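Local coordinates for protein uricase (Bacillus fastidiosus, PDB 4R8X) that catalyses, as a urate oxidase, the oxidation of urate to 5-hydroxyisourate, the first of three steps on the way to (S)-allantoin, at residues L198-N203 with K242-L247; K73-R78 with L100-H105; V95-L100 with S155-V160; H246-I251 with F267-R272. All coordinates share one frame; numbering follows the deposited sequence.

Contact 1: L198-N203 with K242-L247; sequences LYIFLN and KSIQHL
Ile200 meets the helix start with both of its branches. Its CG2 methyl lies 3.8 Å from Ile244 CD1, the two side chains running alongside each other in opposite senses, while Ile200 CD1 reaches tip to tip toward Leu247 CD2 at 3.6 Å. Chi1 of 65° wedges Ile200 CG1 between its own backbone N and carbonyl carbon; the chain then runs on extended toward Leu247, and CG2 is left for Ile244. Leu198, two residues back on the same face of the strand, lays CD1 at an angle across Ile244 CG1 (4.1 Å), giving that isoleucine a second neighbour from this strand. Helix 244-258 starts here, with Ser243 at its N-cap and Ser243 OG accepting a nearly straight bond from His246 N (2.9 Å, 165°). Phe236 of helix 225-238 packs on Leu198, Ile200 and Leu247, and all but Leu198 of the cluster is buried. This is the helix-on-antiparallel-sheet packing of the uricase (tunnelling) fold, beside Gln245, a predicted urate-binding residue.

Contact 2: K73-R78 with L100-H105; sequences KNFIQR and LAKYSH
Phe75 points from helix 69-82 at the last turn of helix 88-102 and at the residue just beyond it, so this is a helix-helix contact at a helix C-terminus, within the paired helices that connect strands 40-50 and 108-125 of the uricase fold. Leu100 opens segment 100-105 with its CB directed away from helix 69-82; its side chain packs on Leu106, and its carbonyl oxygen is taken by Arg152. Lys102 is next to matter. Its CB comes to 4.1 Å from Phe75 CE2, the two side chains crossing at a slant. Although the lysine sets out toward the phenylalanine, a bend at chi2 (58°) turns the rest of the chain aside, and NZ ends in a salt bridge with Glu186 of a second subunit. Tyr103 is the first residue to leave helical backbone angles. Its ring swings back beneath the lysine, with Lys102 CG 3.4 Å above the ring plane and over its centre, and its OH bonds Asp185 of the second subunit. Neighbouring residues of the segment therefore give their carbon atoms to the packing at home and their polar ends to the subunit interface. Phe75 is also stacked on Phe99 and His79. Toward Tyr103 the approach is oblique, with Phe75 CE2 lying 4.4 Å from Tyr103 CE2.

Contact 3: V95-L100 with S155-V160; sequences VCEAFL and SGTEVV
Leu100 and Thr157 make the direct touch, their side chains crossing at an angle so that Leu100 CD1 lies 3.9 Å from Thr157 CG2. Each CB points at the opposite segment. On the threonine, chi1 of 61° divides the work: CG2 sits beside the backbone N and serves the leucine, while OG1 is tucked between the backbone N and the carbonyl carbon and looks toward Glu97. That glutamate stands one turn earlier on the helix. It leaves the backbone across the line to the strand, and its extended chain brings the carboxylate toward the threonine hydroxyl, though not into bonding distance. Glu97 OE2 and Thr157 OG1 are still 4.3 Å apart, and a water bridges them, donating to Glu97 OE2 at 2.8 Å and lying 2.7 Å from Thr157 OG1. The packing is that of a helix laid on an antiparallel sheet: helix 88-102 lies against strands 108-125, 143-153 and 156-173, and here it meets the beginning of the last, just past the turn from strand 143-153. Leu100 touches Val109, Val150 and Leu106, and Val150 also packs on Thr157. Leu100 is buried, whereas Thr157 is exposed and Glu97 partly so. Within the helix, Glu97 OE2 also accepts a hydrogen bond from Gln93 NE2, so one oxygen serves both Gln93 and the water.

Contact 4: H246-I251 with F267-R272; sequences HLIYHI and FGTNNR
Ile248 sits over one face of the Phe267 ring, its CB 3.9 Å from the centroid and only 11° off the ring normal, a CH-pi contact. At the edge of the same ring, near its plane, Ile251 places CG2 3.7 Å from Phe267 CZ. One helical turn thus supplies both a face and an edge partner. Ile248 O also lies close to the ring, 3.3 Å from Phe267 CE1. With chi1 at 60° and an extended chi2, Ile248 carries CD1 toward the strand, where both Ile248 CD1 and Ile248 CG2 come to 4.0 Å from Thr269 CG2. Thr269 is held in turn by Gln299, which bonds its OG1. Asn271, predicted to bind urate and O2, ends the strand. Residues 246-251 of helix 244-258 run roughly antiparallel to 267-271, at 146°, with helix 225-238 packed on Leu247 and Ile251 and strands 198-208 and 296-304 flanking 262-271.

How the contacts relate
Contacts 1 and 4 form one continuous buried core: they share His246 and Leu247 on helix 244-258, and their strands are neighbours, joined by backbone pairing such as Tyr199 O to Arg272 N. Both are apolar, aliphatic in contact 1 and built round an aromatic ring in contact 4, and both adjoin predicted urate-binding residues. Contacts 2 and 3 lie across the chain's centre and share Leu100 of helix 88-102, whose CB is directed away from the partner in contact 2 but toward it in contact 3. Contacts 1, 2 and 4 all reach a second subunit; contact 3, partly buried, touches no other chain and uses a water. The centres of contacts 1 and 3 are about 38 Å apart, yet both reach the same sheet.

Contact 1: L198-N203 with K242-L247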
loop_
_atom_site.group_PDB
_atom_site.type_symbol
_atom_site.label_atom_id
_atom_site.label_comp_id
_atom_site.label_asym_id
_atom_site.label_seq_id
_atom_site.Cartn_x
_atom_site.Cartn_y
_atom_site.Cartn_z
ATOM N N LEU D 198 1.700 0.346 -25.648
ATOM C CA LEU D 198 2.019 1.480 -24.785
ATOM C C LEU D 198 1.044 1.600 -23.609
ATOM O O LEU D 198 -0.173 1.683 -23.797
ATOM C CB LEU D 198 2.035 2.779 -25.589
ATOM C CG LEU D 198 2.499 4.022 -24.830
ATOM C CD1 LEU D 198 3.920 3.842 -24.314
ATOM C CD2 LEU D 198 2.398 5.263 -25.706
ATOM N N TYR D 199 1.599 1.612 -22.401
ATOM C CA TYR D 199 0.808 1.631 -21.184
ATOM C C TYR D 199 1.277 2.841 -20.389
ATOM O O TYR D 199 2.442 2.923 -20.006
ATOM C CB TYR D 199 1.011 0.313 -20.421
ATOM C CG TYR D 199 0.190 0.143 -19.154
ATOM C CD1 TYR D 199 -0.986 0.853 -18.941
ATOM C CD2 TYR D 199 0.603 -0.740 -18.168
ATOM C CE1 TYR D 199 -1.719 0.690 -17.783
ATOM C CE2 TYR D 199 -0.122 -0.899 -17.004
ATOM C CZ TYR D 199 -1.279 -0.184 -16.824
ATOM O OH TYR D 199 -1.984 -0.343 -15.663
ATOM N N ILE D 200 0.364 3.785 -20.162
ATOM C CA ILE D 200 0.704 5.076 -19.560
ATOM C C ILE D 200 -0.142 5.412 -18.334
ATOM O O ILE D 200 -1.314 5.035 -18.247
ATOM C CB ILE D 200 0.581 6.236 -20.582
ATOM C CG1 ILE D 200 -0.872 6.418 -21.028
ATOM C CG2 ILE D 200 1.465 5.981 -21.793
ATOM C CD1 ILE D 200 -1.089 7.592 -21.991
ATOM N N PHE D 201 0.479 6.096 -17.379
ATOM C CA PHE D 201 -0.224 6.725 -16.267
ATOM C C PHE D 201 -0.149 8.217 -16.537
ATOM O O PHE D 201 0.916 8.711 -16.922
ATOM C CB PHE D 201 0.476 6.451 -14.932
ATOM C CG PHE D 201 0.423 5.012 -14.471
ATOM C CD1 PHE D 201 -0.128 4.002 -15.259
ATOM C CD2 PHE D 201 0.910 4.682 -13.221
ATOM C CE1 PHE D 201 -0.156 2.686 -14.810
ATOM C CE2 PHE D 201 0.874 3.373 -12.763
ATOM C CZ PHE D 201 0.340 2.377 -13.561
ATOM N N LEU D 202 -1.250 8.931 -16.308
ATOM C CA LEU D 202 -1.298 10.380 -16.530
ATOM C C LEU D 202 -1.945 11.089 -15.354
ATOM O O LEU D 202 -3.005 10.675 -14.882
ATOM C CB LEU D 202 -2.106 10.732 -17.787
ATOM C CG LEU D 202 -1.625 10.277 -19.162
ATOM C CD1 LEU D 202 -2.567 10.770 -20.249
ATOM C CD2 LEU D 202 -0.201 10.757 -19.421
ATOM N N ASN D 203 -1.293 12.148 -14.887
ATOM C CA ASN D 203 -1.933 13.155 -14.059
ATOM C C ASN D 203 -1.969 14.402 -14.913
ATOM O O ASN D 203 -0.937 14.811 -15.459
ATOM C CB ASN D 203 -1.129 13.448 -12.794
ATOM C CG ASN D 203 -1.000 12.250 -11.871
ATOM O OD1 ASN D 203 -1.801 11.318 -11.906
ATOM N ND2 ASN D 203 0.021 12.282 -11.021
ATOM N N LYS D 242 4.355 9.211 -31.335
ATOM C CA LYS D 242 5.749 8.882 -31.612
ATOM C C LYS D 242 6.512 8.702 -30.306
ATOM O O LYS D 242 7.677 8.298 -30.296
ATOM C CB LYS D 242 6.395 10.004 -32.425
ATOM C CG LYS D 242 5.745 10.260 -33.777
ATOM C CD LYS D 242 6.203 11.601 -34.348
ATOM C CE LYS D 242 5.461 11.953 -35.629
ATOM N NZ LYS D 242 5.643 13.384 -35.976
ATOM N N SER D 243 5.843 9.029 -29.207
ATOM C CA SER D 243 6.398 8.911 -27.867
ATOM C C SER D 243 5.335 9.398 -26.910
ATOM O O SER D 243 4.329 9.964 -27.333
ATOM C CB SER D 243 7.639 9.782 -27.694
ATOM O OG SER D 243 7.339 11.134 -27.982
ATOM N N ILE D 244 5.550 9.174 -25.621
ATOM C CA ILE D 244 4.665 9.751 -24.622
ATOM C C ILE D 244 4.794 11.270 -24.668
ATOM O O ILE D 244 3.801 11.987 -24.530
ATOM C CB ILE D 244 4.983 9.228 -23.217
ATOM C CG1 ILE D 244 4.719 7.728 -23.144
ATOM C CG2 ILE D 244 4.139 9.943 -22.173
ATOM C CD1 ILE D 244 5.093 7.139 -21.823
ATOM N N GLN D 245 6.020 11.756 -24.867
ATOM C CA GLN D 245 6.276 13.188 -24.996
ATOM C C GLN D 245 5.385 13.793 -26.068
ATOM O O GLN D 245 4.692 14.776 -25.833
ATOM C CB GLN D 245 7.742 13.455 -25.356
ATOM C CG GLN D 245 8.724 13.227 -24.219
ATOM C CD GLN D 245 9.282 11.818 -24.179
ATOM O OE1 GLN D 245 8.594 10.846 -24.510
ATOM N NE2 GLN D 245 10.543 11.699 -23.768
ATOM N N HIS D 246 5.415 13.182 -27.247
ATOM C CA HIS D 246 4.609 13.612 -28.379
ATOM C C HIS D 246 3.111 13.518 -28.066
ATOM O O HIS D 246 2.347 14.437 -28.345
ATOM C CB HIS D 246 4.996 12.766 -29.595
ATOM C CG HIS D 246 4.180 13.034 -30.819
ATOM N ND1 HIS D 246 3.358 12.082 -31.384
ATOM C CD2 HIS D 246 4.070 14.137 -31.598
ATOM C CE1 HIS D 246 2.776 12.588 -32.458
ATOM N NE2 HIS D 246 3.191 13.834 -32.609
ATOM N N LEU D 247 2.699 12.408 -27.466
ATOM C CA LEU D 247 1.298 12.214 -27.100
ATOM C C LEU D 247 0.745 13.318 -26.201
ATOM O O LEU D 247 -0.321 13.876 -26.481
ATOM C CB LEU D 247 1.115 10.852 -26.441
ATOM C CG LEU D 247 -0.257 10.575 -25.826
ATOM C CD1 LEU D 247 -1.338 10.559 -26.907
ATOM C CD2 LEU D 247 -0.216 9.263 -25.075
#

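Contact 2: K73-R78 with L100-H105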
loop_
_atom_site.group_PDB
_atom_site.type_symbol
_atom_site.label_atom_id
_atom_site.label_comp_id
_atom_site.label_asym_id
_atom_site.label_seq_id
_atom_site.Cartn_x
_atom_site.Cartn_y
_atom_site.Cartn_z
ATOM N N LYS D 73 -11.138 20.677 11.333
ATOM C CA LYS D 73 -11.890 19.579 10.769
ATOM C C LYS D 73 -13.393 19.854 10.866
ATOM O O LYS D 73 -14.117 19.708 9.888
ATOM C CB LYS D 73 -11.511 18.277 11.477
ATOM C CG LYS D 73 -12.435 17.105 11.184
ATOM C CD LYS D 73 -12.243 15.981 12.184
ATOM C CE LYS D 73 -12.651 16.402 13.592
ATOM N NZ LYS D 73 -14.115 16.480 13.818
ATOM N N ASN D 74 -13.850 20.287 12.042
ATOM C CA ASN D 74 -15.258 20.626 12.234
ATOM C C ASN D 74 -15.694 21.757 11.309
ATOM O O ASN D 74 -16.774 21.728 10.739
ATOM C CB ASN D 74 -15.538 21.035 13.687
ATOM C CG ASN D 74 -15.357 19.895 14.671
ATOM O OD1 ASN D 74 -15.464 18.726 14.309
ATOM N ND2 ASN D 74 -15.106 20.236 15.939
ATOM N N PHE D 75 -14.835 22.759 11.171
ATOM C CA PHE D 75 -15.098 23.895 10.293
ATOM C C PHE D 75 -15.372 23.430 8.862
ATOM O O PHE D 75 -16.355 23.847 8.234
ATOM C CB PHE D 75 -13.887 24.823 10.325
ATOM C CG PHE D 75 -14.128 26.199 9.744
ATOM C CD1 PHE D 75 -13.993 26.431 8.379
ATOM C CD2 PHE D 75 -14.430 27.271 10.573
ATOM C CE1 PHE D 75 -14.181 27.704 7.846
ATOM C CE2 PHE D 75 -14.619 28.542 10.044
ATOM C CZ PHE D 75 -14.495 28.759 8.688
ATOM N N ILE D 76 -14.509 22.556 8.341
ATOM C CA ILE D 76 -14.640 22.116 6.968
ATOM C C ILE D 76 -15.912 21.307 6.809
ATOM O O ILE D 76 -16.704 21.529 5.891
ATOM C CB ILE D 76 -13.417 21.281 6.535
ATOM C CG1 ILE D 76 -12.154 22.154 6.512
ATOM C CG2 ILE D 76 -13.658 20.614 5.167
ATOM C CD1 ILE D 76 -10.869 21.343 6.466
ATOM N N GLN D 77 -16.116 20.377 7.728
ATOM C CA GLN D 77 -17.268 19.506 7.640
ATOM C C GLN D 77 -18.594 20.278 7.721
ATOM O O GLN D 77 -19.548 19.966 7.008
ATOM C CB GLN D 77 -17.155 18.383 8.679
ATOM C CG GLN D 77 -16.039 17.382 8.307
ATOM C CD GLN D 77 -15.696 16.415 9.419
ATOM O OE1 GLN D 77 -16.106 16.597 10.560
ATOM N NE2 GLN D 77 -14.932 15.374 9.083
ATOM N N ARG D 78 -18.647 21.320 8.541
ATOM C CA ARG D 78 -19.867 22.102 8.621
ATOM C C ARG D 78 -20.088 22.957 7.379
ATOM O O ARG D 78 -21.223 23.155 6.941
ATOM C CB ARG D 78 -19.879 22.945 9.889
ATOM C CG ARG D 78 -20.131 22.085 11.101
ATOM C CD ARG D 78 -20.002 22.846 12.387
ATOM N NE ARG D 78 -19.505 21.975 13.441
ATOM C CZ ARG D 78 -19.240 22.392 14.671
ATOM N NH1 ARG D 78 -19.447 23.661 14.984
ATOM N NH2 ARG D 78 -18.781 21.542 15.580
ATOM N N LEU D 100 -10.692 32.751 6.709
ATOM C CA LEU D 100 -10.125 34.095 6.822
ATOM C C LEU D 100 -11.106 35.078 7.444
ATOM O O LEU D 100 -10.697 35.985 8.174
ATOM C CB LEU D 100 -9.638 34.590 5.465
ATOM C CG LEU D 100 -8.375 33.891 4.953
ATOM C CD1 LEU D 100 -8.087 34.281 3.520
ATOM C CD2 LEU D 100 -7.181 34.198 5.858
ATOM N N ALA D 101 -12.395 34.896 7.174
ATOM C CA ALA D 101 -13.405 35.786 7.742
ATOM C C ALA D 101 -13.530 35.543 9.234
ATOM O O ALA D 101 -13.759 36.476 10.008
ATOM C CB ALA D 101 -14.744 35.580 7.056
ATOM N N LYS D 102 -13.387 34.282 9.637
ATOM C CA LYS D 102 -13.559 33.910 11.037
ATOM C C LYS D 102 -12.348 34.286 11.895
ATOM O O LYS D 102 -12.501 34.705 13.034
ATOM C CB LYS D 102 -13.846 32.410 11.152
ATOM C CG LYS D 102 -14.067 31.919 12.562
ATOM C CD LYS D 102 -15.204 32.651 13.226
ATOM C CE LYS D 102 -15.540 32.003 14.554
ATOM N NZ LYS D 102 -16.712 32.674 15.165
ATOM N N TYR D 103 -11.147 34.135 11.347
ATOM C CA TYR D 103 -9.922 34.271 12.128
ATOM C C TYR D 103 -9.019 35.366 11.567
ATOM O O TYR D 103 -8.258 35.145 10.631
ATOM C CB TYR D 103 -9.183 32.925 12.189
ATOM C CG TYR D 103 -10.031 31.843 12.816
ATOM C CD1 TYR D 103 -10.366 31.900 14.163
ATOM C CD2 TYR D 103 -10.533 30.791 12.058
ATOM C CE1 TYR D 103 -11.152 30.927 14.750
ATOM C CE2 TYR D 103 -11.323 29.802 12.636
ATOM C CZ TYR D 103 -11.636 29.886 13.983
ATOM O OH TYR D 103 -12.428 28.921 14.572
ATOM N N SER D 104 -9.098 36.545 12.172
ATOM C CA SER D 104 -8.433 37.738 11.656
ATOM C C SER D 104 -6.910 37.644 11.714
ATOM O O SER D 104 -6.217 38.335 10.975
ATOM C CB SER D 104 -8.899 38.966 12.435
ATOM O OG SER D 104 -8.542 38.842 13.797
ATOM N N HIS D 105 -6.399 36.783 12.589
ATOM C CA HIS D 105 -4.953 36.637 12.782
ATOM C C HIS D 105 -4.267 35.755 11.730
ATOM O O HIS D 105 -3.041 35.630 11.718
ATOM C CB HIS D 105 -4.663 36.084 14.174
ATOM C CG HIS D 105 -5.183 34.700 14.385
ATOM N ND1 HIS D 105 -6.500 34.442 14.695
ATOM C CD2 HIS D 105 -4.566 33.496 14.324
ATOM C CE1 HIS D 105 -6.673 33.139 14.819
ATOM N NE2 HIS D 105 -5.516 32.541 14.594
#

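Contact 3: V95-L100 with S155-V160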
loop_
_atom_site.group_PDB
_atom_site.type_symbol
_atom_site.label_atom_id
_atom_site.label_comp_id
_atom_site.label_asym_id
_atom_site.label_seq_id
_atom_site.Cartn_x
_atom_site.Cartn_y
_atom_site.Cartn_z
ATOM N N VAL D 95 -14.384 27.658 1.546
ATOM C CA VAL D 95 -13.821 27.333 2.859
ATOM C C VAL D 95 -12.637 28.219 3.249
ATOM O O VAL D 95 -12.571 28.690 4.382
ATOM C CB VAL D 95 -13.442 25.839 2.947
ATOM C CG1 VAL D 95 -12.667 25.535 4.232
ATOM C CG2 VAL D 95 -14.695 24.967 2.863
ATOM N N CYS D 96 -11.711 28.437 2.313
ATOM C CA CYS D 96 -10.579 29.336 2.542
ATOM C C CYS D 96 -11.051 30.711 2.988
ATOM O O CYS D 96 -10.552 31.267 3.967
ATOM C CB CYS D 96 -9.771 29.510 1.255
ATOM S SG CYS D 96 -8.763 28.102 0.744
ATOM N N GLU D 97 -11.997 31.261 2.238
ATOM C CA GLU D 97 -12.483 32.606 2.539
ATOM C C GLU D 97 -13.184 32.625 3.885
ATOM O O GLU D 97 -13.043 33.578 4.655
ATOM C CB GLU D 97 -13.388 33.092 1.414
ATOM C CG GLU D 97 -12.572 33.422 0.177
ATOM C CD GLU D 97 -13.383 33.658 -1.082
ATOM O OE1 GLU D 97 -14.573 33.278 -1.140
ATOM O OE2 GLU D 97 -12.807 34.232 -2.028
ATOM N N ALA D 98 -13.919 31.558 4.185
ATOM C CA ALA D 98 -14.630 31.462 5.455
ATOM C C ALA D 98 -13.660 31.432 6.638
ATOM O O ALA D 98 -13.887 32.108 7.648
ATOM C CB ALA D 98 -15.527 30.231 5.462
ATOM N N PHE D 99 -12.584 30.651 6.523
ATOM C CA PHE D 99 -11.562 30.634 7.568
ATOM C C PHE D 99 -11.008 32.047 7.796
ATOM O O PHE D 99 -10.870 32.492 8.939
ATOM C CB PHE D 99 -10.403 29.694 7.195
ATOM C CG PHE D 99 -10.563 28.266 7.658
ATOM C CD1 PHE D 99 -10.598 27.951 9.002
ATOM C CD2 PHE D 99 -10.600 27.234 6.734
ATOM C CE1 PHE D 99 -10.705 26.633 9.423
ATOM C CE2 PHE D 99 -10.700 25.912 7.139
ATOM C CZ PHE D 99 -10.763 25.611 8.489
ATOM N N LEU D 100 -10.692 32.751 6.709
ATOM C CA LEU D 100 -10.125 34.095 6.822
ATOM C C LEU D 100 -11.106 35.078 7.444
ATOM O O LEU D 100 -10.697 35.985 8.174
ATOM C CB LEU D 100 -9.638 34.590 5.465
ATOM C CG LEU D 100 -8.375 33.891 4.953
ATOM C CD1 LEU D 100 -8.087 34.281 3.520
ATOM C CD2 LEU D 100 -7.181 34.198 5.858
ATOM N N SER D 155 -6.826 45.167 0.960
ATOM C CA SER D 155 -8.183 45.589 0.624
ATOM C C SER D 155 -9.158 44.442 0.412
ATOM O O SER D 155 -10.148 44.584 -0.311
ATOM C CB SER D 155 -8.152 46.457 -0.630
ATOM O OG SER D 155 -7.587 45.732 -1.706
ATOM N N GLY D 156 -8.882 43.311 1.048
ATOM C CA GLY D 156 -9.758 42.158 0.964
ATOM C C GLY D 156 -8.943 40.885 0.969
ATOM O O GLY D 156 -8.016 40.747 1.764
ATOM N N THR D 157 -9.288 39.957 0.080
ATOM C CA THR D 157 -8.530 38.719 -0.086
ATOM C C THR D 157 -8.298 38.444 -1.565
ATOM O O THR D 157 -8.969 39.012 -2.429
ATOM C CB THR D 157 -9.254 37.487 0.517
ATOM O OG1 THR D 157 -10.510 37.289 -0.146
ATOM C CG2 THR D 157 -9.483 37.651 2.010
ATOM N N GLU D 158 -7.355 37.556 -1.855
ATOM C CA GLU D 158 -7.071 37.155 -3.226
ATOM C C GLU D 158 -6.661 35.686 -3.279
ATOM O O GLU D 158 -6.058 35.157 -2.338
ATOM C CB GLU D 158 -5.974 38.030 -3.847
ATOM C CG GLU D 158 -4.575 37.817 -3.259
ATOM C CD GLU D 158 -3.509 38.684 -3.925
ATOM O OE1 GLU D 158 -2.341 38.639 -3.483
ATOM O OE2 GLU D 158 -3.840 39.415 -4.883
ATOM N N VAL D 159 -6.994 35.039 -4.388
ATOM C CA VAL D 159 -6.523 33.683 -4.650
ATOM C C VAL D 159 -5.069 33.745 -5.085
ATOM O O VAL D 159 -4.741 34.422 -6.062
ATOM C CB VAL D 159 -7.355 33.029 -5.751
ATOM C CG1 VAL D 159 -6.748 31.686 -6.157
ATOM C CG2 VAL D 159 -8.789 32.868 -5.277
ATOM N N VAL D 160 -4.190 33.094 -4.334
ATOM C CA VAL D 160 -2.771 33.107 -4.677
ATOM C C VAL D 160 -2.326 31.807 -5.333
ATOM O O VAL D 160 -1.267 31.753 -5.945
ATOM C CB VAL D 160 -1.872 33.474 -3.469
ATOM C CG1 VAL D 160 -2.114 34.928 -3.042
ATOM C CG2 VAL D 160 -2.101 32.522 -2.322
HETATM O O HOH W 1 -10.485 35.783 -2.335
#

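Contact 4: H246-I251 with F267-R272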
loop_
_atom_site.group_PDB
_atom_site.type_symbol
_atom_site.label_atom_id
_atom_site.label_comp_id
_atom_site.label_asym_id
_atom_site.label_seq_id
_atom_site.Cartn_x
_atom_site.Cartn_y
_atom_site.Cartn_z
ATOM N N HIS D 246 5.415 13.182 -27.247
ATOM C CA HIS D 246 4.609 13.612 -28.379
ATOM C C HIS D 246 3.111 13.518 -28.066
ATOM O O HIS D 246 2.347 14.437 -28.345
ATOM C CB HIS D 246 4.996 12.766 -29.595
ATOM C CG HIS D 246 4.180 13.034 -30.819
ATOM N ND1 HIS D 246 3.358 12.082 -31.384
ATOM C CD2 HIS D 246 4.070 14.137 -31.598
ATOM C CE1 HIS D 246 2.776 12.588 -32.458
ATOM N NE2 HIS D 246 3.191 13.834 -32.609
ATOM N N LEU D 247 2.699 12.408 -27.466
ATOM C CA LEU D 247 1.298 12.214 -27.100
ATOM C C LEU D 247 0.745 13.318 -26.201
ATOM O O LEU D 247 -0.321 13.876 -26.481
ATOM C CB LEU D 247 1.115 10.852 -26.441
ATOM C CG LEU D 247 -0.257 10.575 -25.826
ATOM C CD1 LEU D 247 -1.338 10.559 -26.907
ATOM C CD2 LEU D 247 -0.216 9.263 -25.075
ATOM N N ILE D 248 1.467 13.649 -25.135
ATOM C CA ILE D 248 0.927 14.596 -24.177
ATOM C C ILE D 248 0.911 16.009 -24.742
ATOM O O ILE D 248 0.055 16.814 -24.372
ATOM C CB ILE D 248 1.615 14.521 -22.791
ATOM C CG1 ILE D 248 3.113 14.802 -22.884
ATOM C CG2 ILE D 248 1.366 13.153 -22.163
ATOM C CD1 ILE D 248 3.774 14.884 -21.516
ATOM N N TYR D 249 1.822 16.303 -25.666
ATOM C CA TYR D 249 1.763 17.586 -26.349
ATOM C C TYR D 249 0.416 17.724 -27.061
ATOM O O TYR D 249 -0.276 18.741 -26.931
ATOM C CB TYR D 249 2.911 17.722 -27.355
ATOM C CG TYR D 249 2.950 19.047 -28.092
ATOM C CD1 TYR D 249 3.039 20.249 -27.403
ATOM C CD2 TYR D 249 2.911 19.092 -29.485
ATOM C CE1 TYR D 249 3.087 21.459 -28.079
ATOM C CE2 TYR D 249 2.960 20.298 -30.164
ATOM C CZ TYR D 249 3.045 21.475 -29.454
ATOM O OH TYR D 249 3.093 22.681 -30.118
ATOM N N HIS D 250 0.033 16.682 -27.791
ATOM C CA HIS D 250 -1.227 16.688 -28.520
ATOM C C HIS D 250 -2.471 16.616 -27.642
ATOM O O HIS D 250 -3.484 17.224 -27.956
ATOM C CB HIS D 250 -1.219 15.600 -29.588
ATOM C CG HIS D 250 -0.393 15.963 -30.778
ATOM N ND1 HIS D 250 -0.948 16.473 -31.930
ATOM C CD2 HIS D 250 0.947 15.963 -30.971
ATOM C CE1 HIS D 250 0.013 16.731 -32.800
ATOM N NE2 HIS D 250 1.173 16.447 -32.237
ATOM N N ILE D 251 -2.397 15.888 -26.536
ATOM C CA ILE D 251 -3.490 15.920 -25.587
ATOM C C ILE D 251 -3.660 17.347 -25.063
ATOM O O ILE D 251 -4.780 17.870 -24.995
ATOM C CB ILE D 251 -3.261 14.939 -24.425
ATOM C CG1 ILE D 251 -3.315 13.489 -24.933
ATOM C CG2 ILE D 251 -4.302 15.183 -23.339
ATOM C CD1 ILE D 251 -2.890 12.437 -23.896
ATOM N N PHE D 267 1.229 18.174 -17.311
ATOM C CA PHE D 267 1.218 16.720 -17.284
ATOM C C PHE D 267 2.309 16.181 -16.391
ATOM O O PHE D 267 3.422 16.719 -16.358
ATOM C CB PHE D 267 1.470 16.163 -18.683
ATOM C CG PHE D 267 0.382 16.456 -19.657
ATOM C CD1 PHE D 267 0.387 17.625 -20.402
ATOM C CD2 PHE D 267 -0.652 15.556 -19.842
ATOM C CE1 PHE D 267 -0.630 17.891 -21.302
ATOM C CE2 PHE D 267 -1.667 15.812 -20.741
ATOM C CZ PHE D 267 -1.656 16.978 -21.482
ATOM N N GLY D 268 1.976 15.106 -15.681
ATOM C CA GLY D 268 2.952 14.230 -15.060
ATOM C C GLY D 268 2.596 12.826 -15.518
ATOM O O GLY D 268 1.450 12.408 -15.374
ATOM N N THR D 269 3.557 12.111 -16.093
ATOM C CA THR D 269 3.304 10.783 -16.653
ATOM C C THR D 269 4.162 9.691 -16.039
ATOM O O THR D 269 5.183 9.969 -15.420
ATOM C CB THR D 269 3.671 10.731 -18.137
ATOM O OG1 THR D 269 5.098 10.659 -18.247
ATOM C CG2 THR D 269 3.186 11.963 -18.858
ATOM N N ASN D 270 3.734 8.447 -16.235
ATOM C CA ASN D 270 4.603 7.282 -16.118
ATOM C C ASN D 270 4.474 6.472 -17.399
ATOM O O ASN D 270 3.367 6.286 -17.916
ATOM C CB ASN D 270 4.155 6.315 -15.014
ATOM C CG ASN D 270 4.424 6.805 -13.603
ATOM O OD1 ASN D 270 4.132 6.079 -12.653
ATOM N ND2 ASN D 270 4.950 8.018 -13.446
ATOM N N ASN D 271 5.596 5.952 -17.879
ATOM C CA ASN D 271 5.587 4.862 -18.843
ATOM C C ASN D 271 5.634 3.543 -18.078
ATOM O O ASN D 271 6.619 3.253 -17.384
ATOM C CB ASN D 271 6.791 4.958 -19.784
ATOM C CG ASN D 271 6.675 4.016 -20.971
ATOM O OD1 ASN D 271 6.028 2.976 -20.886
ATOM N ND2 ASN D 271 7.285 4.383 -22.084
ATOM N N ARG D 272 4.569 2.751 -18.201
ATOM C CA ARG D 272 4.439 1.499 -17.450
ATOM C C ARG D 272 4.401 0.272 -18.361
ATOM O O ARG D 272 3.949 -0.814 -17.969
ATOM C CB ARG D 272 3.195 1.563 -16.568
ATOM C CG ARG D 272 3.324 2.562 -15.434
ATOM C CD ARG D 272 4.257 2.027 -14.359
ATOM N NE ARG D 272 4.454 2.995 -13.286
ATOM C CZ ARG D 272 5.172 2.755 -12.196
ATOM N NH1 ARG D 272 5.773 1.586 -12.051
ATOM N NH2 ARG D 272 5.293 3.675 -11.256
#